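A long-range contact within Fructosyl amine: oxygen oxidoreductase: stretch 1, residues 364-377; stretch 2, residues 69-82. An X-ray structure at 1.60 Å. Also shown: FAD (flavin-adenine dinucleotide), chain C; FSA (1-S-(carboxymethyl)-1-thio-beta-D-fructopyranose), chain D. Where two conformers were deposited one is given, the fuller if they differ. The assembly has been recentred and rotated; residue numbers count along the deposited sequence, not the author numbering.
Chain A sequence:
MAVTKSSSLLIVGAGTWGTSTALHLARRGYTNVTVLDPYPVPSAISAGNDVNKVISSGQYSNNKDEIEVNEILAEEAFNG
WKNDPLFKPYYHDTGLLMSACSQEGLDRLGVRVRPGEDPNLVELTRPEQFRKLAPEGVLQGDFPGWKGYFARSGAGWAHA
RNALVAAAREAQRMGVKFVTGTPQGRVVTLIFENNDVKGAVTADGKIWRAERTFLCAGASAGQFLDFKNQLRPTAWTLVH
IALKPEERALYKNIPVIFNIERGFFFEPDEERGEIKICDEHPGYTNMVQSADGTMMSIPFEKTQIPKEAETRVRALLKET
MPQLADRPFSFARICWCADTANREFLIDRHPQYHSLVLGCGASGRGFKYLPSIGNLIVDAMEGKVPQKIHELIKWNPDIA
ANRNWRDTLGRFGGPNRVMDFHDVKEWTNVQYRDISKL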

# COMPACT_ATOMS: atom_id res chain seq x y z
N GLY A 364 0.75 -1.24 5.10
CA GLY A 364 1.36 -1.97 3.99
C GLY A 364 0.43 -2.95 3.32
O GLY A 364 0.89 -3.92 2.71
N ARG A 365 -0.88 -2.68 3.38
CA ARG A 365 -1.83 -3.57 2.71
C ARG A 365 -3.06 -2.81 2.23
O ARG A 365 -4.10 -3.40 2.02
CB ARG A 365 -2.22 -4.72 3.65
CG ARG A 365 -3.03 -4.29 4.87
CD ARG A 365 -3.14 -5.44 5.86
NE ARG A 365 -3.97 -5.10 7.02
CZ ARG A 365 -5.29 -5.28 7.08
NH1 ARG A 365 -5.94 -5.79 6.03
NH2 ARG A 365 -5.95 -4.95 8.18
N GLY A 366 -2.91 -1.50 2.02
CA GLY A 366 -4.08 -0.67 1.75
C GLY A 366 -4.43 -0.41 0.30
O GLY A 366 -5.47 0.21 0.04
N PHE A 367 -3.60 -0.82 -0.67
CA PHE A 367 -3.91 -0.39 -2.03
C PHE A 367 -5.22 -0.98 -2.53
O PHE A 367 -6.01 -0.29 -3.19
CB PHE A 367 -2.83 -0.64 -3.08
CG PHE A 367 -3.23 -0.06 -4.41
CD1 PHE A 367 -3.09 1.31 -4.64
CD2 PHE A 367 -3.88 -0.84 -5.36
CE1 PHE A 367 -3.55 1.90 -5.84
CE2 PHE A 367 -4.33 -0.26 -6.57
CZ PHE A 367 -4.18 1.10 -6.80
N LYS A 368 -5.41 -2.25 -2.22
CA LYS A 368 -6.56 -2.97 -2.77
C LYS A 368 -7.89 -2.32 -2.40
O LYS A 368 -8.90 -2.60 -3.05
CB LYS A 368 -6.53 -4.44 -2.37
CG LYS A 368 -6.68 -4.69 -0.89
CD LYS A 368 -6.46 -6.18 -0.55
CE LYS A 368 -4.99 -6.61 -0.58
NZ LYS A 368 -4.16 -5.93 0.48
N TYR A 369 -7.90 -1.46 -1.36
CA TYR A 369 -9.12 -0.75 -0.94
C TYR A 369 -9.39 0.56 -1.67
O TYR A 369 -10.34 1.29 -1.35
CB TYR A 369 -9.10 -0.53 0.59
CG TYR A 369 -8.87 -1.81 1.34
CD1 TYR A 369 -9.94 -2.62 1.73
CD2 TYR A 369 -7.57 -2.24 1.63
CE1 TYR A 369 -9.73 -3.81 2.40
CE2 TYR A 369 -7.36 -3.43 2.29
CZ TYR A 369 -8.42 -4.21 2.67
OH TYR A 369 -8.16 -5.39 3.33
N LEU A 370 -8.58 0.86 -2.69
CA LEU A 370 -8.79 2.08 -3.47
C LEU A 370 -10.26 2.31 -3.88
O LEU A 370 -10.77 3.43 -3.76
CB LEU A 370 -7.88 2.11 -4.70
CG LEU A 370 -8.08 3.30 -5.65
CD1 LEU A 370 -7.80 4.65 -4.97
CD2 LEU A 370 -7.25 3.17 -6.93
N PRO A 371 -10.92 1.28 -4.43
CA PRO A 371 -12.31 1.53 -4.88
C PRO A 371 -13.32 1.89 -3.79
O PRO A 371 -14.37 2.46 -4.12
CB PRO A 371 -12.71 0.18 -5.49
CG PRO A 371 -11.40 -0.48 -5.85
CD PRO A 371 -10.49 -0.10 -4.73
N SER A 372 -13.00 1.58 -2.53
CA SER A 372 -14.02 1.52 -1.47
C SER A 372 -13.69 2.27 -0.18
O SER A 372 -14.60 2.67 0.55
CB SER A 372 -14.27 0.05 -1.10
OG SER A 372 -13.05 -0.60 -0.78
N ILE A 373 -12.40 2.41 0.13
CA ILE A 373 -12.02 2.91 1.45
C ILE A 373 -12.52 4.35 1.68
O ILE A 373 -12.84 4.72 2.81
CB ILE A 373 -10.48 2.76 1.70
CG1 ILE A 373 -10.16 2.70 3.20
CG2 ILE A 373 -9.70 3.89 0.99
CD1 ILE A 373 -10.65 1.43 3.90
N GLY A 374 -12.60 5.14 0.61
CA GLY A 374 -13.16 6.50 0.71
C GLY A 374 -14.55 6.53 1.33
O GLY A 374 -14.89 7.46 2.06
N ASN A 375 -15.36 5.51 1.05
CA ASN A 375 -16.71 5.46 1.62
C ASN A 375 -16.66 5.36 3.14
O ASN A 375 -17.47 5.97 3.85
CB ASN A 375 -17.51 4.29 1.04
CG ASN A 375 -18.42 4.71 -0.10
OD1 ASN A 375 -18.83 5.87 -0.20
ND2 ASN A 375 -18.73 3.76 -0.98
N LEU A 376 -15.71 4.57 3.63
CA LEU A 376 -15.54 4.37 5.06
C LEU A 376 -14.98 5.64 5.74
O LEU A 376 -15.38 6.00 6.83
CB LEU A 376 -14.64 3.17 5.34
CG LEU A 376 -14.47 2.77 6.80
CD1 LEU A 376 -15.83 2.39 7.46
CD2 LEU A 376 -13.45 1.62 6.91
N ILE A 377 -14.08 6.33 5.04
CA ILE A 377 -13.50 7.56 5.56
C ILE A 377 -14.57 8.68 5.60
O ILE A 377 -14.66 9.47 6.56
CB ILE A 377 -12.25 7.99 4.75
CG1 ILE A 377 -11.12 6.94 4.91
CG2 ILE A 377 -11.79 9.40 5.16
CD1 ILE A 377 -10.01 7.01 3.86
PA FAD C . 0.01 7.01 -0.15
O1A FAD C . -0.70 6.45 -1.31
O2A FAD C . 1.49 6.79 -0.04
O5B FAD C . -0.35 8.55 -0.17
C5B FAD C . 0.24 9.49 0.73
C4B FAD C . 0.15 10.86 0.04
O4B FAD C . 0.54 11.78 1.08
C3B FAD C . 1.24 10.93 -1.05
O3B FAD C . 0.66 11.18 -2.35
C2B FAD C . 2.11 12.10 -0.57
O2B FAD C . 2.58 12.94 -1.68
C1B FAD C . 1.14 12.84 0.40
N9A FAD C . 1.95 13.79 1.22
C8A FAD C . 3.17 13.60 1.77
N7A FAD C . 3.56 14.74 2.37
C5A FAD C . 2.58 15.65 2.20
C6A FAD C . 2.42 16.98 2.59
N6A FAD C . 3.40 17.62 3.27
N1A FAD C . 1.29 17.62 2.25
C2A FAD C . 0.32 17.00 1.56
N3A FAD C . 0.44 15.73 1.17
C4A FAD C . 1.56 15.04 1.49
N1 FAD C . -1.19 -2.91 -0.96
C2 FAD C . -2.06 -3.83 -1.55
O2 FAD C . -3.27 -3.81 -1.32
N3 FAD C . -1.53 -4.79 -2.41
C4 FAD C . -0.17 -4.87 -2.69
O4 FAD C . 0.25 -5.74 -3.46
C4X FAD C . 0.69 -3.96 -2.07
N5 FAD C . 2.06 -4.01 -2.31
C5X FAD C . 2.88 -2.99 -1.84
C6 FAD C . 4.21 -2.96 -2.26
C7 FAD C . 5.04 -1.93 -1.85
C7M FAD C . 6.50 -1.95 -2.33
C8 FAD C . 4.55 -0.91 -1.03
C8M FAD C . 5.47 0.27 -0.63
C9 FAD C . 3.21 -0.95 -0.62
C9A FAD C . 2.37 -1.98 -1.03
N10 FAD C . 1.02 -2.05 -0.62
C10 FAD C . 0.17 -2.99 -1.22
C1' FAD C . 0.50 -1.14 0.40
C2' FAD C . -0.18 0.05 -0.26
O2' FAD C . 0.61 0.51 -1.38
C3' FAD C . -0.35 1.17 0.77
O3' FAD C . -0.89 0.62 1.99
C4' FAD C . -1.31 2.26 0.29
O4' FAD C . -1.04 2.65 -1.06
C5' FAD C . -1.16 3.49 1.20
O5' FAD C . -2.10 4.50 0.80
P FAD C . -2.11 5.92 1.54
O1P FAD C . -2.22 5.70 3.01
O2P FAD C . -3.11 6.74 0.83
O3P FAD C . -0.65 6.55 1.24
OAB FSA D . -1.82 -6.98 0.49
CAL FSA D . -1.28 -7.80 -0.29
OAA FSA D . -1.91 -8.77 -0.76
CAH FSA D . 0.17 -7.66 -0.68
SAK FSA D . 0.99 -6.35 0.19
C1 FSA D . 2.58 -6.65 -0.52
C2 FSA D . 3.69 -6.06 0.36
O2 FSA D . 4.89 -5.89 -0.42
C3 FSA D . 4.00 -6.97 1.55
O3 FSA D . 4.55 -8.21 1.10
C4 FSA D . 4.92 -6.29 2.58
O4 FSA D . 5.01 -7.11 3.75
C5 FSA D . 4.39 -4.91 2.98
O5 FSA D . 3.21 -5.02 3.78
C6 FSA D . 4.13 -4.08 1.74
O6 FSA D . 3.22 -4.79 0.87
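Stretch 2, residues 69-82: VNEILAEEAFNGWK

How do the two backbones lie against each other? Stretch 2 is helical throughout, part of a helix that extends beyond both its ends, with i to i+4 backbone hydrogen bonds such as A77 N to L73 O at 3.2 Å and W81 N to A77 O at 3.1 Å. Stretch 1 starts as loop, makes a 3-10 turn at 367-369, and enters a helix that runs on past I377. The CA atoms come nearest in the middle of stretch 1: Y369 CA lies 5.0 Å from A77 CA, and P371 CA lies 5.1 Å from G80 CA. From Y369 to P371 the chain thus follows the helix in the same sense, from A77 toward G80, while the later helix of stretch 1 turns back so that L376 meets L73, nearer the start of stretch 2. Together the stretches bury 615 Å², although at least 286 positions separate any touching pair in sequence.

What lets the helix come so near at P371? G80 has no side chain, so P371 CB can rest 3.7 Å from G80 CA; a CB at G80 would point toward P371 and lie 2.3 Å from P371 CB, a clash. One residue further on, the indole of W81 receives the same proline: P371 CG sits over one face, 3.4 Å from the centroid of the five-membered ring of W81 and 16° off its normal, a CH-pi contact. At the edge of this ring, W81 NE1 donates to K368 O at 2.8 Å, so the indole is held both by its face and by its polar nitrogen. F367 CE2 adds an apolar contact with W81 CZ2 at 3.9 Å.

Which residues fill the middle of the contact? Several neighbours gather round the small side chain of A77: A77 CB is 3.3 Å from K368 O and 3.9 Å from Y369 CD1, while S372 OG approaches A77 CA to 3.2 Å. The Y369 ring turns its edge to the helix backbone, with CE1 3.7 Å from L73 O. Beyond it, L376 CD2 meets L73 CD2 at 3.9 Å, extending the contact into the later helix of stretch 1.

Which polar groups link the two stretches, directly or through water? The guanidinium of R365 presents its edge to N70, and both R365 NH1 (3.2 Å) and R365 NH2 (3.0 Å) donate to N70 OD1. A water joins the same site, accepting from Y369 OH at 2.5 Å and donating to N70 O at 2.9 Å and N70 OD1 at 2.7 Å. Two more waters bridge the stretches: one links L73 O (2.8 Å) with S372 OG (2.6 Å), and the other donates to E76 OE1 and S372 O, each at 2.9 Å.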

# COMPACT_ATOMS: atom_id res chain seq x y z
N VAL A 69 -14.43 -8.29 10.39
CA VAL A 69 -14.36 -6.90 9.93
C VAL A 69 -13.55 -6.82 8.63
O VAL A 69 -13.96 -6.17 7.68
CB VAL A 69 -13.78 -5.97 11.01
CG1 VAL A 69 -13.42 -4.60 10.41
CG2 VAL A 69 -14.78 -5.81 12.16
N ASN A 70 -12.41 -7.50 8.59
CA ASN A 70 -11.57 -7.45 7.38
C ASN A 70 -12.26 -8.05 6.16
O ASN A 70 -12.08 -7.57 5.04
CB ASN A 70 -10.19 -8.03 7.66
CG ASN A 70 -9.28 -7.02 8.32
OD1 ASN A 70 -8.64 -6.21 7.64
ND2 ASN A 70 -9.26 -7.01 9.65
N GLU A 71 -13.09 -9.07 6.39
CA GLU A 71 -13.90 -9.65 5.31
C GLU A 71 -14.90 -8.66 4.73
O GLU A 71 -15.09 -8.60 3.50
CB GLU A 71 -14.63 -10.90 5.80
CG GLU A 71 -13.73 -12.12 5.91
CD GLU A 71 -14.45 -13.36 6.43
OE1 GLU A 71 -15.44 -13.23 7.18
OE2 GLU A 71 -14.01 -14.47 6.08
N ILE A 72 -15.54 -7.89 5.61
CA ILE A 72 -16.50 -6.87 5.21
C ILE A 72 -15.82 -5.83 4.33
O ILE A 72 -16.31 -5.50 3.25
CB ILE A 72 -17.15 -6.20 6.44
CG1 ILE A 72 -18.04 -7.20 7.17
CG2 ILE A 72 -17.96 -4.95 6.03
CD1 ILE A 72 -18.59 -6.69 8.51
N LEU A 73 -14.65 -5.36 4.77
CA LEU A 73 -13.95 -4.30 4.04
C LEU A 73 -13.37 -4.83 2.73
O LEU A 73 -13.38 -4.12 1.71
CB LEU A 73 -12.85 -3.67 4.90
CG LEU A 73 -13.33 -2.97 6.18
CD1 LEU A 73 -12.16 -2.28 6.88
CD2 LEU A 73 -14.47 -1.97 5.91
N ALA A 74 -12.89 -6.07 2.74
CA ALA A 74 -12.35 -6.69 1.53
C ALA A 74 -13.45 -6.94 0.49
O ALA A 74 -13.22 -6.73 -0.69
CB ALA A 74 -11.62 -7.98 1.84
N GLU A 75 -14.62 -7.39 0.95
CA GLU A 75 -15.73 -7.63 0.01
C GLU A 75 -16.12 -6.33 -0.70
O GLU A 75 -16.34 -6.34 -1.92
CB GLU A 75 -16.92 -8.29 0.72
CG GLU A 75 -17.86 -9.05 -0.22
CD GLU A 75 -18.97 -8.18 -0.78
OE1 GLU A 75 -19.12 -7.02 -0.32
OE2 GLU A 75 -19.71 -8.66 -1.67
N GLU A 76 -16.16 -5.22 0.04
CA GLU A 76 -16.48 -3.91 -0.55
C GLU A 76 -15.45 -3.51 -1.60
O GLU A 76 -15.80 -2.94 -2.65
CB GLU A 76 -16.60 -2.83 0.52
CG GLU A 76 -17.87 -2.96 1.36
CD GLU A 76 -17.88 -2.12 2.63
OE1 GLU A 76 -16.80 -1.67 3.10
OE2 GLU A 76 -18.99 -1.93 3.19
N ALA A 77 -14.18 -3.79 -1.32
CA ALA A 77 -13.11 -3.45 -2.26
C ALA A 77 -13.22 -4.29 -3.52
O ALA A 77 -13.13 -3.76 -4.62
CB ALA A 77 -11.73 -3.63 -1.61
N PHE A 78 -13.43 -5.60 -3.34
CA PHE A 78 -13.55 -6.50 -4.49
C PHE A 78 -14.75 -6.17 -5.35
O PHE A 78 -14.67 -6.24 -6.59
CB PHE A 78 -13.61 -7.96 -4.06
CG PHE A 78 -12.31 -8.68 -4.21
CD1 PHE A 78 -11.46 -8.85 -3.12
CD2 PHE A 78 -11.93 -9.21 -5.45
CE1 PHE A 78 -10.26 -9.54 -3.24
CE2 PHE A 78 -10.73 -9.92 -5.60
CZ PHE A 78 -9.88 -10.07 -4.50
N ASN A 79 -15.86 -5.83 -4.71
CA ASN A 79 -17.04 -5.35 -5.42
C ASN A 79 -16.64 -4.23 -6.37
O ASN A 79 -17.01 -4.25 -7.54
CB ASN A 79 -18.12 -4.87 -4.46
CG ASN A 79 -18.85 -6.01 -3.77
OD1 ASN A 79 -18.80 -7.16 -4.20
ND2 ASN A 79 -19.55 -5.69 -2.68
N GLY A 80 -15.85 -3.28 -5.87
CA GLY A 80 -15.40 -2.14 -6.67
C GLY A 80 -14.61 -2.59 -7.88
O GLY A 80 -14.88 -2.16 -9.00
N TRP A 81 -13.61 -3.45 -7.67
CA TRP A 81 -12.78 -3.92 -8.77
C TRP A 81 -13.57 -4.72 -9.81
O TRP A 81 -13.25 -4.70 -10.99
CB TRP A 81 -11.61 -4.76 -8.27
CG TRP A 81 -10.60 -3.99 -7.45
CD1 TRP A 81 -10.35 -4.12 -6.11
CD2 TRP A 81 -9.72 -2.96 -7.92
NE1 TRP A 81 -9.35 -3.25 -5.72
CE2 TRP A 81 -8.94 -2.52 -6.82
CE3 TRP A 81 -9.50 -2.37 -9.18
CZ2 TRP A 81 -7.97 -1.51 -6.93
CZ3 TRP A 81 -8.56 -1.37 -9.30
CH2 TRP A 81 -7.79 -0.95 -8.18
N LYS A 82 -14.59 -5.43 -9.35
CA LYS A 82 -15.38 -6.31 -10.23
C LYS A 82 -16.56 -5.62 -10.91
O LYS A 82 -16.92 -5.98 -12.04
CB LYS A 82 -15.91 -7.51 -9.44
CG LYS A 82 -14.84 -8.56 -9.17
CD LYS A 82 -15.21 -9.42 -7.98
CE LYS A 82 -16.32 -10.40 -8.31
NZ LYS A 82 -16.55 -11.32 -7.16
O HOH W 1 -9.75 -5.79 5.26
O HOH W 2 -13.32 -1.29 1.76
O HOH W 3 -15.26 0.68 2.49